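Local atomic coordinates of 2-nitropropane dioxygenase (Streptomyces ansochromogenes, PDB entry 3BW2), a protein that probably catalyses the oxygen-dependent oxidative denitrification of alkyl nitronates, using FMN held in a TIM-barrel fold. Residues Ser3-Thr6 with Asp7-Leu11; Ile54-Leu57 with Arg58-Gly62; Ala139-Arg143 with Ala144-Thr148; Ala293-Asp296 with Val297-Thr301. One frame throughout, in Å; residues are numbered along the deposited sequence.

Contact 1. Residues Ser3-Thr6 with Asp7-Leu11; sequences SALT and DLFPL
The carbonyl oxygen of Leu5 takes the backbone N-H of Leu8 at 2.9 Å (N to O, 156° at the hydrogen), and this bond closes a type I beta turn from Leu5 to Leu8 in the loop leading to strand 13-15 of the TIM barrel. Leu8 N stands 49° above the carbonyl plane, so it uses no lone pair of that oxygen. Two carbon groups crowd round the same atom: Leu8 CB, 3.2 Å from Leu5 O, and the Phe9 ring, whose CE2 comes obliquely to within 3.4 Å of it. Phe9 CG sits between its backbone N and carbonyl carbon (chi1 46°), a torsion that folds the ring back over the turn. A second, weak bond runs from Asp7 N to Ala4 O. The ring also packs on Leu37, while Leu8 leans on Pro64. Replacing Phe9 with an alanine would probably open a gap beside the turn, leaving Leu37 and the Leu5 side chain without their aromatic neighbour. Leu5 brings CD1 to the ring edge, in plane, 4.0 Å from Phe9 CE2.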
loop_
_atom_site.group_PDB
_atom_site.type_symbol
_atom_site.label_atom_id
_atom_site.label_comp_id
_atom_site.label_asym_id
_atom_site.label_seq_id
_atom_site.Cartn_x
_atom_site.Cartn_y
_atom_site.Cartn_z
ATOM N N SER A 3 -20.849 -15.021 -10.002
ATOM C CA SER A 3 -20.682 -14.664 -8.562
ATOM C C SER A 3 -22.020 -14.293 -7.934
ATOM O O SER A 3 -22.668 -13.336 -8.356
ATOM C CB SER A 3 -19.708 -13.494 -8.424
ATOM O OG SER A 3 -19.593 -13.076 -7.074
ATOM N N ALA A 4 -22.428 -15.053 -6.921
ATOM C CA ALA A 4 -23.691 -14.808 -6.233
ATOM C C ALA A 4 -23.801 -13.358 -5.771
ATOM O O ALA A 4 -24.869 -12.747 -5.854
ATOM C CB ALA A 4 -23.825 -15.742 -5.041
ATOM N N LEU A 5 -22.689 -12.814 -5.285
ATOM C CA LEU A 5 -22.663 -11.440 -4.805
ATOM C C LEU A 5 -22.931 -10.427 -5.917
ATOM O O LEU A 5 -23.910 -9.680 -5.862
ATOM C CB LEU A 5 -21.314 -11.135 -4.152
ATOM C CG LEU A 5 -21.112 -9.702 -3.650
ATOM C CD1 LEU A 5 -22.187 -9.339 -2.626
ATOM C CD2 LEU A 5 -19.732 -9.585 -3.034
ATOM N N THR A 6 -22.062 -10.405 -6.922
ATOM C CA THR A 6 -22.203 -9.469 -8.032
ATOM C C THR A 6 -23.461 -9.692 -8.866
ATOM O O THR A 6 -23.805 -8.864 -9.710
ATOM C CB THR A 6 -20.970 -9.511 -8.956
ATOM O OG1 THR A 6 -20.664 -10.869 -9.290
ATOM C CG2 THR A 6 -19.770 -8.880 -8.264
ATOM N N ASP A 7 -24.149 -10.805 -8.638
ATOM C CA ASP A 7 -25.379 -11.067 -9.373
ATOM C C ASP A 7 -26.517 -10.245 -8.767
ATOM O O ASP A 7 -27.529 -10.010 -9.418
ATOM C CB ASP A 7 -25.737 -12.560 -9.342
ATOM C CG ASP A 7 -24.827 -13.404 -10.230
ATOM O OD1 ASP A 7 -24.522 -12.966 -11.359
ATOM O OD2 ASP A 7 -24.429 -14.512 -9.809
ATOM N N LEU A 8 -26.332 -9.800 -7.523
ATOM C CA LEU A 8 -27.338 -9.003 -6.813
ATOM C C LEU A 8 -27.505 -7.586 -7.354
ATOM O O LEU A 8 -28.600 -7.027 -7.320
ATOM C CB LEU A 8 -26.993 -8.909 -5.325
ATOM C CG LEU A 8 -27.194 -10.126 -4.423
ATOM C CD1 LEU A 8 -26.689 -9.786 -3.023
ATOM C CD2 LEU A 8 -28.671 -10.514 -4.378
ATOM N N PHE A 9 -26.413 -6.997 -7.828
ATOM C CA PHE A 9 -26.454 -5.641 -8.364
ATOM C C PHE A 9 -25.623 -5.555 -9.644
ATOM O O PHE A 9 -24.619 -6.245 -9.789
ATOM C CB PHE A 9 -25.968 -4.642 -7.304
ATOM C CG PHE A 9 -24.714 -5.069 -6.591
ATOM C CD1 PHE A 9 -23.491 -4.482 -6.898
ATOM C CD2 PHE A 9 -24.755 -6.064 -5.617
ATOM C CE1 PHE A 9 -22.323 -4.879 -6.247
ATOM C CE2 PHE A 9 -23.595 -6.469 -4.960
ATOM C CZ PHE A 9 -22.376 -5.875 -5.276
ATOM N N PRO A 10 -26.034 -4.696 -10.585
ATOM C CA PRO A 10 -25.372 -4.496 -11.876
ATOM C C PRO A 10 -23.933 -3.995 -11.909
ATOM O O PRO A 10 -23.139 -4.464 -12.723
ATOM C CB PRO A 10 -26.327 -3.552 -12.600
ATOM C CG PRO A 10 -26.880 -2.734 -11.493
ATOM C CD PRO A 10 -27.181 -3.779 -10.448
ATOM N N LEU A 11 -23.587 -3.046 -11.048
ATOM C CA LEU A 11 -22.226 -2.515 -11.049
ATOM C C LEU A 11 -21.369 -3.102 -9.928
ATOM O O LEU A 11 -21.843 -3.304 -8.813
ATOM C CB LEU A 11 -22.267 -0.990 -10.937
ATOM C CG LEU A 11 -23.016 -0.285 -12.073
ATOM C CD1 LEU A 11 -23.211 1.180 -11.730
ATOM C CD2 LEU A 11 -22.238 -0.428 -13.379
#

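Contact 2. Residues Ile54-Leu57 with Arg58-Gly62; sequences IKRL and RGLTG
Ile54 and Arg58, one turn apart on helix 47-60, lie side by side and point the same way. The methyl CG2 of Ile54 rests over the centre of the Arg58 guanidinium, 3.6 Å above its plane. The arginine reaches this place with CG beside its own N (chi1 -75°) and an extended chain from CG to NE, and the salt bridge of its NH1 to Asp121 helps hold the flat group there. In the backbone of the same pair, Arg58 N gives its hydrogen to Ile54 O at 3.1 Å.

The tight part is the C-terminal turn. Leu57 O receives two donors: Thr61 N at 2.8 Å, nearly in line with the C=O (168°), and Leu60 N, also at 2.8 Å but 69° out of the carbonyl plane. One oxygen thus accepts both an i+4 and an i+3 donor. Leu57 and Thr61 run alongside each other, CD1 of the leucine 3.8 Å from CG2 of the threonine, and Thr61 OG1 bonds to Glu33 and to Arg63 N.

The solvent side is looser. Arg56, an exposed residue, bends at chi2 and chi3 so that its guanidinium passes obliquely across Leu60, NH2 lying 3.7 Å from Leu60 CD1, a contact made without any polar bond. Gly59, also exposed, bonds through its N to Lys55 O at 3.3 Å.

In the beta-alpha-beta unit formed by strand 38-41, helix 47-60 and strand 65-70, the buried face sets Ile54 and Leu57 against Leu40 and Phe65, while Leu57 and Leu60 pack on Ala29 of helix 25-33.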
loop_
_atom_site.group_PDB
_atom_site.type_symbol
_atom_site.label_atom_id
_atom_site.label_comp_id
_atom_site.label_asym_id
_atom_site.label_seq_id
_atom_site.Cartn_x
_atom_site.Cartn_y
_atom_site.Cartn_z
ATOM N N ILE A 54 -32.771 -0.109 8.819
ATOM C CA ILE A 54 -33.094 -1.153 7.854
ATOM C C ILE A 54 -34.501 -0.923 7.309
ATOM O O ILE A 54 -34.727 -0.975 6.099
ATOM C CB ILE A 54 -33.004 -2.557 8.500
ATOM C CG1 ILE A 54 -31.537 -2.894 8.790
ATOM C CG2 ILE A 54 -33.615 -3.605 7.578
ATOM C CD1 ILE A 54 -31.333 -4.165 9.592
ATOM N N LYS A 55 -35.449 -0.660 8.200
ATOM C CA LYS A 55 -36.826 -0.412 7.778
ATOM C C LYS A 55 -36.891 0.845 6.912
ATOM O O LYS A 55 -37.558 0.873 5.878
ATOM C CB LYS A 55 -37.732 -0.246 8.997
ATOM C CG LYS A 55 -37.933 -1.519 9.799
ATOM C CD LYS A 55 -38.910 -1.285 10.936
ATOM C CE LYS A 55 -39.262 -2.580 11.642
ATOM N NZ LYS A 55 -40.303 -2.374 12.692
ATOM N N ARG A 56 -36.186 1.880 7.349
ATOM C CA ARG A 56 -36.136 3.149 6.637
ATOM C C ARG A 56 -35.669 2.924 5.200
ATOM O O ARG A 56 -36.304 3.370 4.245
ATOM C CB ARG A 56 -35.164 4.087 7.351
ATOM C CG ARG A 56 -35.089 5.499 6.796
ATOM C CD ARG A 56 -36.130 6.393 7.446
ATOM N NE ARG A 56 -37.148 6.828 6.493
ATOM C CZ ARG A 56 -36.906 7.616 5.451
ATOM N NH1 ARG A 56 -37.896 7.959 4.637
ATOM N NH2 ARG A 56 -35.678 8.068 5.227
ATOM N N LEU A 57 -34.554 2.218 5.059
ATOM C CA LEU A 57 -33.970 1.939 3.753
ATOM C C LEU A 57 -34.879 1.133 2.826
ATOM O O LEU A 57 -34.927 1.389 1.626
ATOM C CB LEU A 57 -32.640 1.210 3.936
ATOM C CG LEU A 57 -31.829 0.936 2.672
ATOM C CD1 LEU A 57 -31.590 2.239 1.905
ATOM C CD2 LEU A 57 -30.511 0.290 3.064
ATOM N N ARG A 58 -35.590 0.153 3.379
ATOM C CA ARG A 58 -36.492 -0.661 2.575
ATOM C C ARG A 58 -37.595 0.207 1.983
ATOM O O ARG A 58 -38.165 -0.117 0.941
ATOM C CB ARG A 58 -37.096 -1.781 3.423
ATOM C CG ARG A 58 -36.121 -2.916 3.708
ATOM C CD ARG A 58 -36.652 -3.837 4.799
ATOM N NE ARG A 58 -35.881 -5.075 4.906
ATOM C CZ ARG A 58 -35.965 -5.917 5.930
ATOM N NH1 ARG A 58 -36.785 -5.651 6.943
ATOM N NH2 ARG A 58 -35.236 -7.026 5.941
ATOM N N GLY A 59 -37.887 1.315 2.654
ATOM C CA GLY A 59 -38.903 2.228 2.170
ATOM C C GLY A 59 -38.316 3.168 1.134
ATOM O O GLY A 59 -39.048 3.848 0.415
ATOM N N LEU A 60 -36.987 3.205 1.052
ATOM C CA LEU A 60 -36.308 4.065 0.088
ATOM C C LEU A 60 -35.921 3.306 -1.171
ATOM O O LEU A 60 -35.888 3.876 -2.259
ATOM C CB LEU A 60 -35.065 4.690 0.719
ATOM C CG LEU A 60 -35.372 5.606 1.907
ATOM C CD1 LEU A 60 -34.078 6.101 2.535
ATOM C CD2 LEU A 60 -36.222 6.778 1.433
ATOM N N THR A 61 -35.634 2.015 -1.034
ATOM C CA THR A 61 -35.262 1.217 -2.198
ATOM C C THR A 61 -35.650 -0.243 -2.041
ATOM O O THR A 61 -35.702 -0.770 -0.931
ATOM C CB THR A 61 -33.743 1.287 -2.470
ATOM O OG1 THR A 61 -33.422 0.481 -3.611
ATOM C CG2 THR A 61 -32.961 0.774 -1.266
ATOM N N GLY A 62 -35.931 -0.891 -3.164
ATOM C CA GLY A 62 -36.294 -2.295 -3.133
ATOM C C GLY A 62 -35.118 -3.128 -3.599
ATOM O O GLY A 62 -35.206 -4.352 -3.696
#

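Contact 3. Residues Ala139-Arg143 with Ala144-Thr148; sequences ARLRR and AGTLT
Leu141 O accepts the backbone N-H of Thr146 at 2.9 Å, with 160° at the hydrogen and the donor tilted from the carbonyl plane. This is the long-reaching bond of a Schellman motif, which ends helix 135-143 and turns the chain into strand 147-152 of the barrel. Its companion is Gly145 N to Arg142 O, also 2.9 Å, with the donor 63° above the plane of that carbonyl. Gly145 has a positive phi of 89°; a side chain at these backbone angles would jam against the preceding carbonyl oxygen, which accounts for the glycine.

Just before them the last regular i+4 bond persists, Ala144 N to Arg140 O at 3.1 Å. The carbonyls of Arg140, Leu141 and Arg142 are therefore each matched to a donor from 144-146, and the methyl of Ala144 lies against two of them, 3.5 Å from Leu141 O at its CB.

The polar side chains find their mates beyond the turn. Arg142 forms a salt bridge from NH1 to Asp167 and gives a hydrogen bond from NH2 to Gly165 O. Asp167 also receives Thr148 N, so one carboxylate serves both the helix and the strand that follows it. Thr146 OG1 is bonded to Val123 O.

Inside the unit of strand 125-129, helix 135-143 and strand 147-152, Leu141 packs on Phe128. Thr148 holds CG2 anti to its own carbonyl carbon, and this methyl sits 3.9 Å from both CB and CD1 of Leu141.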
loop_
_atom_site.group_PDB
_atom_site.type_symbol
_atom_site.label_atom_id
_atom_site.label_comp_id
_atom_site.label_asym_id
_atom_site.label_seq_id
_atom_site.Cartn_x
_atom_site.Cartn_y
_atom_site.Cartn_z
ATOM N N ALA A 139 -23.609 -20.039 8.712
ATOM C CA ALA A 139 -24.555 -21.034 8.221
ATOM C C ALA A 139 -26.008 -20.602 8.404
ATOM O O ALA A 139 -26.828 -20.745 7.493
ATOM C CB ALA A 139 -24.319 -22.367 8.918
ATOM N N ARG A 140 -26.335 -20.065 9.570
ATOM C CA ARG A 140 -27.706 -19.643 9.811
ATOM C C ARG A 140 -28.105 -18.491 8.888
ATOM O O ARG A 140 -29.228 -18.458 8.375
ATOM C CB ARG A 140 -27.896 -19.248 11.276
ATOM C CG ARG A 140 -29.361 -19.134 11.673
ATOM C CD ARG A 140 -29.550 -19.267 13.176
ATOM N NE ARG A 140 -28.973 -20.510 13.682
ATOM C CZ ARG A 140 -29.047 -20.905 14.949
ATOM N NH1 ARG A 140 -29.681 -20.154 15.843
ATOM N NH2 ARG A 140 -28.483 -22.045 15.325
ATOM N N LEU A 141 -27.194 -17.545 8.674
ATOM C CA LEU A 141 -27.488 -16.422 7.787
ATOM C C LEU A 141 -27.664 -16.933 6.360
ATOM O O LEU A 141 -28.540 -16.471 5.628
ATOM C CB LEU A 141 -26.363 -15.379 7.836
ATOM C CG LEU A 141 -26.379 -14.466 9.065
ATOM C CD1 LEU A 141 -25.097 -13.645 9.118
ATOM C CD2 LEU A 141 -27.600 -13.557 9.010
ATOM N N ARG A 142 -26.830 -17.890 5.972
ATOM C CA ARG A 142 -26.917 -18.468 4.642
ATOM C C ARG A 142 -28.290 -19.109 4.445
ATOM O O ARG A 142 -28.928 -18.919 3.410
ATOM C CB ARG A 142 -25.825 -19.519 4.449
ATOM C CG ARG A 142 -25.910 -20.277 3.128
ATOM C CD ARG A 142 -24.777 -21.288 3.003
ATOM N NE ARG A 142 -23.467 -20.641 3.045
ATOM C CZ ARG A 142 -23.025 -19.803 2.114
ATOM N NH1 ARG A 142 -23.788 -19.515 1.070
ATOM N NH2 ARG A 142 -21.827 -19.249 2.230
ATOM N N ARG A 143 -28.745 -19.864 5.443
ATOM C CA ARG A 143 -30.044 -20.520 5.356
ATOM C C ARG A 143 -31.156 -19.493 5.226
ATOM O O ARG A 143 -32.157 -19.735 4.554
ATOM C CB ARG A 143 -30.308 -21.392 6.589
ATOM C CG ARG A 143 -29.319 -22.528 6.780
ATOM C CD ARG A 143 -29.947 -23.665 7.572
ATOM N NE ARG A 143 -31.032 -24.299 6.823
ATOM C CZ ARG A 143 -31.831 -25.247 7.306
ATOM N NH1 ARG A 143 -31.674 -25.683 8.549
ATOM N NH2 ARG A 143 -32.788 -25.762 6.544
ATOM N N ALA A 144 -30.982 -18.345 5.871
ATOM C CA ALA A 144 -31.990 -17.290 5.817
ATOM C C ALA A 144 -31.957 -16.556 4.478
ATOM O O ALA A 144 -32.771 -15.668 4.230
ATOM C CB ALA A 144 -31.779 -16.304 6.964
ATOM N N GLY A 145 -31.014 -16.928 3.620
ATOM C CA GLY A 145 -30.914 -16.293 2.319
ATOM C C GLY A 145 -30.041 -15.048 2.270
ATOM O O GLY A 145 -30.115 -14.279 1.312
ATOM N N THR A 146 -29.210 -14.845 3.289
ATOM C CA THR A 146 -28.331 -13.676 3.332
ATOM C C THR A 146 -26.910 -14.037 2.900
ATOM O O THR A 146 -26.379 -15.070 3.308
ATOM C CB THR A 146 -28.248 -13.088 4.764
ATOM O OG1 THR A 146 -29.548 -12.664 5.191
ATOM C CG2 THR A 146 -27.281 -11.905 4.804
ATOM N N LEU A 147 -26.297 -13.192 2.077
ATOM C CA LEU A 147 -24.920 -13.432 1.646
ATOM C C LEU A 147 -24.021 -12.831 2.722
ATOM O O LEU A 147 -24.326 -11.773 3.277
ATOM C CB LEU A 147 -24.650 -12.771 0.290
ATOM C CG LEU A 147 -25.445 -13.368 -0.877
ATOM C CD1 LEU A 147 -25.115 -12.621 -2.163
ATOM C CD2 LEU A 147 -25.116 -14.849 -1.020
ATOM N N THR A 148 -22.916 -13.505 3.021
ATOM C CA THR A 148 -22.019 -13.039 4.065
ATOM C C THR A 148 -20.636 -12.630 3.576
ATOM O O THR A 148 -20.008 -13.331 2.780
ATOM C CB THR A 148 -21.857 -14.115 5.157
ATOM O OG1 THR A 148 -21.381 -15.330 4.565
ATOM C CG2 THR A 148 -23.189 -14.383 5.842
#

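Contact 4. Residues Ala293-Asp296 with Val297-Thr301; sequences AYPD and VHHLT
Pro295 O receives the N-H of His299 at 2.9 Å, the N lying almost on the line of the C=O bond (171°), as expected for the first turn of a helix. Pro295 is the N-cap of helix 296-311, and a cis peptide bond precedes it. Ala293 O takes Val297 N at 2.8 Å, this donor too nearly in line with its carbonyl, and Asp296 O takes Leu300 N.

His299 can be followed outward. Its CB lies 3.6 Å from Asp296 O. With CG beside the backbone N (chi1 -63°) and 3.5 Å from Pro295 O, the ring turns back toward the start of the helix and lays one face over that oxygen, CD2 being 3.3 Å from it. ND1 lies at the edge of the His298 ring, in its plane. At the tip, NE2 meets the proline ring, 3.5 Å from Pro295 CG, and hydrogen-bonds to Gly106 O. A leucine in its place is likely to leave Gly106 O without this donor and remove one of the ties between the helix start and that loop.

Other side chains near the cap have partners in neighbouring parts of the fold. Asp296 makes a salt bridge to Arg107, next in sequence to Gly106. Tyr294 turns one ring face to Pro295 CB and bonds through OH to Tyr44, whose ring also stacks on His298; the Tyr294 side chain lies about 8 Å from the bound FMN. His298 ND1 is buried with no polar partner in the model. Against helix 81-88, Ala293 and Val297 pack together, Val297 CG2 standing 4.0 Å from Ala293 CB.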
loop_
_atom_site.group_PDB
_atom_site.type_symbol
_atom_site.label_atom_id
_atom_site.label_comp_id
_atom_site.label_asym_id
_atom_site.label_seq_id
_atom_site.Cartn_x
_atom_site.Cartn_y
_atom_site.Cartn_z
ATOM N N ALA A 293 -6.088 -0.772 22.994
ATOM C CA ALA A 293 -7.180 -1.071 23.914
ATOM C C ALA A 293 -8.514 -0.646 23.316
ATOM O O ALA A 293 -9.002 0.448 23.587
ATOM C CB ALA A 293 -6.949 -0.353 25.247
ATOM N N TYR A 294 -9.097 -1.527 22.510
ATOM C CA TYR A 294 -10.370 -1.269 21.847
ATOM C C TYR A 294 -11.456 -2.178 22.424
ATOM O O TYR A 294 -11.202 -3.342 22.714
ATOM C CB TYR A 294 -10.226 -1.536 20.346
ATOM C CG TYR A 294 -11.504 -1.348 19.571
ATOM C CD1 TYR A 294 -11.870 -0.096 19.088
ATOM C CD2 TYR A 294 -12.368 -2.420 19.348
ATOM C CE1 TYR A 294 -13.066 0.089 18.400
ATOM C CE2 TYR A 294 -13.567 -2.248 18.660
ATOM C CZ TYR A 294 -13.908 -0.993 18.189
ATOM O OH TYR A 294 -15.088 -0.812 17.504
ATOM N N PRO A 295 -12.687 -1.664 22.584
ATOM C CA PRO A 295 -13.141 -0.308 22.274
ATOM C C PRO A 295 -12.964 0.631 23.463
ATOM O O PRO A 295 -13.530 1.723 23.490
ATOM C CB PRO A 295 -14.607 -0.521 21.931
ATOM C CG PRO A 295 -15.002 -1.554 22.947
ATOM C CD PRO A 295 -13.834 -2.531 22.920
ATOM N N ASP A 296 -12.175 0.197 24.441
ATOM C CA ASP A 296 -11.926 0.989 25.645
ATOM C C ASP A 296 -11.579 2.442 25.321
ATOM O O ASP A 296 -12.208 3.369 25.835
ATOM C CB ASP A 296 -10.787 0.368 26.455
ATOM C CG ASP A 296 -11.094 -1.053 26.906
ATOM O OD1 ASP A 296 -11.320 -1.922 26.038
ATOM O OD2 ASP A 296 -11.106 -1.296 28.131
ATOM N N VAL A 297 -10.571 2.636 24.476
ATOM C CA VAL A 297 -10.151 3.983 24.103
ATOM C C VAL A 297 -11.263 4.708 23.353
ATOM O O VAL A 297 -11.478 5.905 23.550
ATOM C CB VAL A 297 -8.865 3.942 23.246
ATOM C CG1 VAL A 297 -8.499 5.339 22.778
ATOM C CG2 VAL A 297 -7.724 3.347 24.070
ATOM N N HIS A 298 -11.981 3.978 22.505
ATOM C CA HIS A 298 -13.084 4.569 21.759
ATOM C C HIS A 298 -14.118 5.179 22.707
ATOM O O HIS A 298 -14.590 6.296 22.484
ATOM C CB HIS A 298 -13.756 3.519 20.869
ATOM C CG HIS A 298 -15.051 3.979 20.279
ATOM N ND1 HIS A 298 -16.264 3.782 20.903
ATOM C CD2 HIS A 298 -15.318 4.674 19.148
ATOM C CE1 HIS A 298 -17.223 4.337 20.183
ATOM N NE2 HIS A 298 -16.674 4.885 19.113
ATOM N N HIS A 299 -14.473 4.446 23.760
ATOM C CA HIS A 299 -15.444 4.944 24.736
ATOM C C HIS A 299 -14.865 6.161 25.446
ATOM O O HIS A 299 -15.553 7.153 25.696
ATOM C CB HIS A 299 -15.755 3.884 25.797
ATOM C CG HIS A 299 -16.403 2.649 25.258
ATOM N ND1 HIS A 299 -17.506 2.685 24.433
ATOM C CD2 HIS A 299 -16.124 1.339 25.458
ATOM C CE1 HIS A 299 -17.879 1.450 24.148
ATOM N NE2 HIS A 299 -17.057 0.614 24.758
ATOM N N LEU A 300 -13.584 6.063 25.769
ATOM C CA LEU A 300 -12.872 7.118 26.468
ATOM C C LEU A 300 -12.906 8.466 25.739
ATOM O O LEU A 300 -13.173 9.503 26.352
ATOM C CB LEU A 300 -11.421 6.680 26.674
ATOM C CG LEU A 300 -10.565 7.392 27.719
ATOM C CD1 LEU A 300 -11.122 7.120 29.113
ATOM C CD2 LEU A 300 -9.128 6.892 27.614
ATOM N N THR A 301 -12.657 8.445 24.433
ATOM C CA THR A 301 -12.609 9.676 23.636
ATOM C C THR A 301 -13.911 10.124 22.981
ATOM O O THR A 301 -14.009 11.262 22.517
ATOM C CB THR A 301 -11.572 9.559 22.504
ATOM O OG1 THR A 301 -12.042 8.622 21.527
ATOM C CG2 THR A 301 -10.231 9.088 23.050
#

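All four contacts are local and follow one another along the chain, with none nested or crossed. Contact 1 turns the N-terminal loop before strand 13-15. Contact 2 ends helix 47-60 before strand 65-70, and contact 3 closes the turn from helix 135-143 into strand 147-152, so both finish the helical arm of a beta-alpha-beta unit. Contact 4 starts helix 296-311, its centre about 37 Å from that of contact 1 and on the opposite side of the chain's centre. Only contacts 1 and 3 touch: Leu8 CD1 meets Leu147 CD1 at 3.4 Å, packing the N-terminal loop against a barrel strand. Contacts 2 and 3 approach to about 8 Å between nearest atoms.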